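Fuculose-1-phosphate aldolase (Glaciozyma antarctica, PDB 4XXF) is a zinc-binding member of the class II aldolase/adducin family that assembles from four copies of its chain. Local coordinates at residues 120-134 with 197-211. Sequence-based numbering, arbitrary orientation.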
loop_
_atom_site.group_PDB
_atom_site.type_symbol
_atom_site.label_atom_id
_atom_site.label_comp_id
_atom_site.label_asym_id
_atom_site.label_seq_id
_atom_site.Cartn_x
_atom_site.Cartn_y
_atom_site.Cartn_z
ATOM N N SER A 120 8.867 12.220 3.932
ATOM C CA SER A 120 8.103 10.982 3.999
ATOM C C SER A 120 6.736 11.234 4.608
ATOM O O SER A 120 6.569 12.122 5.445
ATOM C CB SER A 120 8.873 9.929 4.795
ATOM O OG SER A 120 9.298 10.452 6.057
ATOM N N THR A 121 5.761 10.451 4.163
ATOM C CA THR A 121 4.352 10.695 4.441
ATOM C C THR A 121 4.007 10.764 5.919
ATOM O O THR A 121 3.385 11.726 6.361
ATOM C CB THR A 121 3.506 9.600 3.801
ATOM O OG1 THR A 121 3.732 9.593 2.384
ATOM C CG2 THR A 121 2.034 9.859 4.037
ATOM N N TYR A 122 4.420 9.760 6.683
ATOM C CA TYR A 122 3.984 9.670 8.066
ATOM C C TYR A 122 4.764 10.626 8.954
ATOM O O TYR A 122 4.200 11.224 9.862
ATOM C CB TYR A 122 4.081 8.219 8.568
ATOM C CG TYR A 122 3.202 7.302 7.746
ATOM C CD1 TYR A 122 1.820 7.487 7.719
ATOM C CD2 TYR A 122 3.744 6.294 6.964
ATOM C CE1 TYR A 122 1.000 6.683 6.946
ATOM C CE2 TYR A 122 2.931 5.480 6.179
ATOM C CZ TYR A 122 1.554 5.688 6.176
ATOM O OH TYR A 122 0.726 4.886 5.421
ATOM N N GLY A 123 6.058 10.782 8.702
ATOM C CA GLY A 123 6.841 11.761 9.446
ATOM C C GLY A 123 6.320 13.163 9.215
ATOM O O GLY A 123 6.243 13.969 10.143
ATOM N N LYS A 124 5.976 13.460 7.972
ATOM C CA LYS A 124 5.408 14.747 7.632
ATOM C C LYS A 124 4.070 14.971 8.350
ATOM O O LYS A 124 3.863 16.004 9.002
ATOM C CB LYS A 124 5.259 14.837 6.109
ATOM C CG LYS A 124 4.549 16.056 5.624
ATOM C CD LYS A 124 4.776 16.302 4.131
ATOM C CE LYS A 124 4.511 15.079 3.287
ATOM N NZ LYS A 124 4.630 15.442 1.843
ATOM N N ALA A 125 3.162 14.005 8.264
ATOM C CA ALA A 125 1.867 14.139 8.917
ATOM C C ALA A 125 2.018 14.263 10.427
ATOM O O ALA A 125 1.383 15.102 11.064
ATOM C CB ALA A 125 0.960 12.956 8.572
ATOM N N PHE A 126 2.866 13.430 11.019
ATOM C CA PHE A 126 3.037 13.518 12.460
ATOM C C PHE A 126 3.668 14.849 12.877
ATOM O O PHE A 126 3.301 15.432 13.898
ATOM C CB PHE A 126 3.865 12.344 12.993
ATOM C CG PHE A 126 3.981 12.361 14.486
ATOM C CD1 PHE A 126 2.856 12.123 15.262
ATOM C CD2 PHE A 126 5.172 12.701 15.119
ATOM C CE1 PHE A 126 2.918 12.176 16.641
ATOM C CE2 PHE A 126 5.251 12.748 16.509
ATOM C CZ PHE A 126 4.118 12.498 17.267
ATOM N N SER A 127 4.613 15.330 12.073
ATOM C CA SER A 127 5.282 16.592 12.399
ATOM C C SER A 127 4.327 17.779 12.383
ATOM O O SER A 127 4.627 18.810 12.983
ATOM C CB SER A 127 6.443 16.865 11.439
ATOM O OG SER A 127 5.986 17.410 10.200
ATOM N N SER A 128 3.189 17.663 11.698
ATOM C CA SER A 128 2.241 18.769 11.657
ATOM C C SER A 128 1.480 18.923 12.980
ATOM O O SER A 128 0.763 19.901 13.172
ATOM C CB SER A 128 1.249 18.595 10.495
ATOM O OG SER A 128 0.291 17.575 10.740
ATOM N N LEU A 129 1.640 17.968 13.891
ATOM C CA LEU A 129 0.967 18.020 15.191
ATOM C C LEU A 129 1.806 18.702 16.272
ATOM O O LEU A 129 1.293 19.029 17.331
ATOM C CB LEU A 129 0.607 16.597 15.648
ATOM C CG LEU A 129 -0.294 15.786 14.720
ATOM C CD1 LEU A 129 -0.414 14.369 15.268
ATOM C CD2 LEU A 129 -1.662 16.428 14.569
ATOM N N GLY A 130 3.095 18.895 16.002
ATOM C CA GLY A 130 3.986 19.541 16.961
ATOM C C GLY A 130 4.040 18.852 18.316
ATOM O O GLY A 130 4.077 19.506 19.360
ATOM N N LYS A 131 4.043 17.525 18.283
ATOM C CA LYS A 131 4.110 16.680 19.470
ATOM C C LYS A 131 5.405 15.880 19.482
ATOM O O LYS A 131 5.902 15.493 18.427
ATOM C CB LYS A 131 2.939 15.695 19.491
ATOM C CG LYS A 131 1.572 16.306 19.628
ATOM C CD LYS A 131 0.535 15.193 19.607
ATOM C CE LYS A 131 -0.850 15.730 19.884
ATOM N NZ LYS A 131 -1.835 14.617 19.970
ATOM N N PRO A 132 5.941 15.599 20.681
ATOM C CA PRO A 132 7.077 14.676 20.731
ATOM C C PRO A 132 6.653 13.255 20.381
ATOM O O PRO A 132 5.486 12.887 20.536
ATOM C CB PRO A 132 7.536 14.766 22.188
ATOM C CG PRO A 132 6.312 15.135 22.936
ATOM C CD PRO A 132 5.537 16.053 22.021
ATOM N N LEU A 133 7.602 12.464 19.912
ATOM C CA LEU A 133 7.333 11.064 19.626
ATOM C C LEU A 133 7.023 10.336 20.932
ATOM O O LEU A 133 7.820 10.384 21.876
ATOM C CB LEU A 133 8.529 10.425 18.939
ATOM C CG LEU A 133 8.283 9.031 18.379
ATOM C CD1 LEU A 133 7.511 9.124 17.065
ATOM C CD2 LEU A 133 9.606 8.275 18.212
ATOM N N ALA A 134 5.875 9.671 21.005
ATOM C CA ALA A 134 5.545 8.885 22.194
ATOM C C ALA A 134 6.290 7.552 22.175
ATOM O O ALA A 134 6.394 6.902 21.137
ATOM C CB ALA A 134 4.039 8.660 22.288
ATOM N N PHE A 197 16.042 6.445 10.278
ATOM C CA PHE A 197 14.977 7.037 9.474
ATOM C C PHE A 197 13.836 6.041 9.263
ATOM O O PHE A 197 12.665 6.385 9.438
ATOM C CB PHE A 197 15.504 7.542 8.123
ATOM C CG PHE A 197 14.583 8.531 7.473
ATOM C CD1 PHE A 197 13.448 8.101 6.797
ATOM C CD2 PHE A 197 14.820 9.888 7.563
ATOM C CE1 PHE A 197 12.569 9.009 6.230
ATOM C CE2 PHE A 197 13.953 10.791 6.969
ATOM C CZ PHE A 197 12.827 10.349 6.310
ATOM N N ILE A 198 14.164 4.810 8.877
ATOM C CA ILE A 198 13.149 3.774 8.686
ATOM C C ILE A 198 12.341 3.566 9.967
ATOM O O ILE A 198 11.102 3.472 9.941
ATOM C CB ILE A 198 13.794 2.438 8.252
ATOM C CG1 ILE A 198 14.331 2.551 6.825
ATOM C CG2 ILE A 198 12.794 1.295 8.325
ATOM C CD1 ILE A 198 15.300 1.415 6.454
ATOM N N MET A 199 13.037 3.482 11.097
ATOM C CA MET A 199 12.360 3.223 12.361
ATOM C C MET A 199 11.522 4.406 12.808
ATOM O O MET A 199 10.450 4.219 13.391
ATOM C CB MET A 199 13.373 2.831 13.440
ATOM C CG MET A 199 14.057 1.500 13.123
ATOM S SD MET A 199 15.278 1.028 14.368
ATOM C CE MET A 199 14.209 0.457 15.692
ATOM N N LEU A 200 11.995 5.622 12.557
ATOM C CA LEU A 200 11.251 6.808 12.985
ATOM C C LEU A 200 10.011 7.006 12.118
ATOM O O LEU A 200 8.937 7.302 12.642
ATOM C CB LEU A 200 12.145 8.055 12.949
ATOM C CG LEU A 200 11.557 9.353 13.503
ATOM C CD1 LEU A 200 11.079 9.159 14.933
ATOM C CD2 LEU A 200 12.613 10.427 13.435
ATOM N N GLU A 201 10.144 6.816 10.807
ATOM C CA GLU A 201 8.987 6.890 9.920
ATOM C C GLU A 201 7.933 5.863 10.326
ATOM O O GLU A 201 6.740 6.176 10.393
ATOM C CB GLU A 201 9.413 6.687 8.461
ATOM C CG GLU A 201 8.258 6.594 7.430
ATOM C CD GLU A 201 7.507 7.887 7.179
ATOM O OE1 GLU A 201 7.890 8.947 7.733
ATOM O OE2 GLU A 201 6.540 7.827 6.390
ATOM N N LYS A 202 8.377 4.647 10.639
ATOM C CA LYS A 202 7.446 3.611 11.082
ATOM C C LYS A 202 6.764 3.985 12.391
ATOM O O LYS A 202 5.543 3.814 12.522
ATOM C CB LYS A 202 8.166 2.267 11.229
ATOM C CG LYS A 202 7.260 1.113 11.686
ATOM C CD LYS A 202 6.065 0.860 10.774
ATOM C CE LYS A 202 6.485 0.419 9.376
ATOM N NZ LYS A 202 5.301 0.152 8.506
ATOM N N GLN A 203 7.502 4.510 13.370
ATOM C CA GLN A 203 6.849 4.835 14.624
ATOM C C GLN A 203 5.896 6.026 14.462
ATOM O O GLN A 203 4.871 6.081 15.140
ATOM C CB GLN A 203 7.864 5.097 15.733
ATOM C CG GLN A 203 7.193 5.277 17.099
ATOM C CD GLN A 203 6.365 4.084 17.551
ATOM O OE1 GLN A 203 6.670 2.939 17.241
ATOM N NE2 GLN A 203 5.316 4.357 18.306
ATOM N N CYS A 204 6.207 6.968 13.568
ATOM C CA CYS A 204 5.246 8.033 13.286
ATOM C C CYS A 204 3.955 7.448 12.704
ATOM O O CYS A 204 2.861 7.858 13.085
ATOM C CB CYS A 204 5.837 9.056 12.320
ATOM S SG CYS A 204 7.090 10.131 13.032
ATOM N N GLN A 205 4.091 6.487 11.793
ATOM C CA GLN A 205 2.943 5.789 11.237
ATOM C C GLN A 205 2.123 5.115 12.327
ATOM O O GLN A 205 0.890 5.215 12.355
ATOM C CB GLN A 205 3.410 4.757 10.213
ATOM C CG GLN A 205 2.269 4.030 9.500
ATOM C CD GLN A 205 2.772 2.924 8.608
ATOM O OE1 GLN A 205 3.974 2.635 8.571
ATOM N NE2 GLN A 205 1.860 2.306 7.861
ATOM N N VAL A 206 2.820 4.429 13.227
ATOM C CA VAL A 206 2.196 3.729 14.339
ATOM C C VAL A 206 1.456 4.707 15.258
ATOM O O VAL A 206 0.317 4.449 15.657
ATOM C CB VAL A 206 3.256 2.928 15.131
ATOM C CG1 VAL A 206 2.732 2.527 16.490
ATOM C CG2 VAL A 206 3.697 1.703 14.322
ATOM N N GLN A 207 2.077 5.833 15.583
ATOM C CA GLN A 207 1.425 6.791 16.465
ATOM C C GLN A 207 0.178 7.393 15.810
ATOM O O GLN A 207 -0.834 7.574 16.484
ATOM C CB GLN A 207 2.380 7.911 16.899
ATOM C CG GLN A 207 1.676 8.923 17.831
ATOM C CD GLN A 207 2.591 9.672 18.772
ATOM O OE1 GLN A 207 3.813 9.465 18.805
ATOM N NE2 GLN A 207 1.997 10.570 19.540
ATOM N N LEU A 208 0.244 7.702 14.514
ATOM C CA LEU A 208 -0.931 8.238 13.811
ATOM C C LEU A 208 -2.086 7.226 13.834
ATOM O O LEU A 208 -3.244 7.591 14.047
ATOM C CB LEU A 208 -0.577 8.624 12.368
ATOM C CG LEU A 208 0.363 9.825 12.248
ATOM C CD1 LEU A 208 1.007 9.875 10.869
ATOM C CD2 LEU A 208 -0.370 11.129 12.566
ATOM N N LEU A 209 -1.769 5.950 13.627
ATOM C CA LEU A 209 -2.777 4.875 13.681
ATOM C C LEU A 209 -3.400 4.748 15.066
ATOM O O LEU A 209 -4.617 4.717 15.228
ATOM C CB LEU A 209 -2.154 3.532 13.302
ATOM C CG LEU A 209 -1.880 3.295 11.816
ATOM C CD1 LEU A 209 -0.879 2.161 11.636
ATOM C CD2 LEU A 209 -3.186 2.977 11.083
ATOM N N ALA A 210 -2.549 4.671 16.080
ATOM C CA ALA A 210 -3.008 4.423 17.434
ATOM C C ALA A 210 -3.741 5.632 18.013
ATOM O O ALA A 210 -4.788 5.475 18.649
ATOM C CB ALA A 210 -1.827 4.024 18.325
ATOM N N ASP A 211 -3.211 6.834 17.797
ATOM C CA ASP A 211 -3.835 8.025 18.363
ATOM C C ASP A 211 -5.202 8.273 17.739
ATOM O O ASP A 211 -6.103 8.783 18.408
ATOM C CB ASP A 211 -2.946 9.260 18.180
ATOM C CG ASP A 211 -1.790 9.333 19.179
ATOM O OD1 ASP A 211 -1.577 8.398 19.982
ATOM O OD2 ASP A 211 -1.064 10.350 19.143
HETATM O O HOH W 1 -1.882 12.696 18.145
HETATM O O HOH W 2 -1.004 11.759 21.535
HETATM O O HOH W 3 3.151 12.390 21.761
HETATM O O HOH W 4 4.779 6.998 19.117
#
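The far end of the F197 ring comes close to S120, OG lying 3.5 Å from F197 CZ, obliquely to the ring, one turn before E201. This buried carboxylate illustrates how an acid can grip the N-H groups of a helix's first turn: OE2 accepts from Y122 N (2.9 Å), while OE1 takes G123 N (2.8 Å) and S120 OG (2.7 Å) from opposite faces of the carboxylate plane. With chi1 at 174° and a bend at chi2, its chain curls into that helix end, whose partial positive charge would be expected to favour the carboxylate. L200 CD1 meets L133 CD2 (3.7 Å), and Q203 CG packs on L133 CD1. C204 sets SG against F126 CD2, an oblique sulfur-aromatic contact. In this alpha/beta fold, helix 121-127 follows strand 114-118 and the zinc ligands H117, in that strand, and H119, just after it; the axes of helix 121-127 and segment 197-211 cross at 55°. Q205 lays its extended chain over one face of the Y122 ring, CG above the centre and amide nearly parallel. Q207 OE1 receives A134 N almost straight (3.0 Å), NE2 donates to D211 OD2, and CD lies 3.3 Å from F126 CE1, amide and ring planes 48° apart. L208 wedges CD1 against A125 CB (3.8 Å). D211 meets K131 through a bridging water.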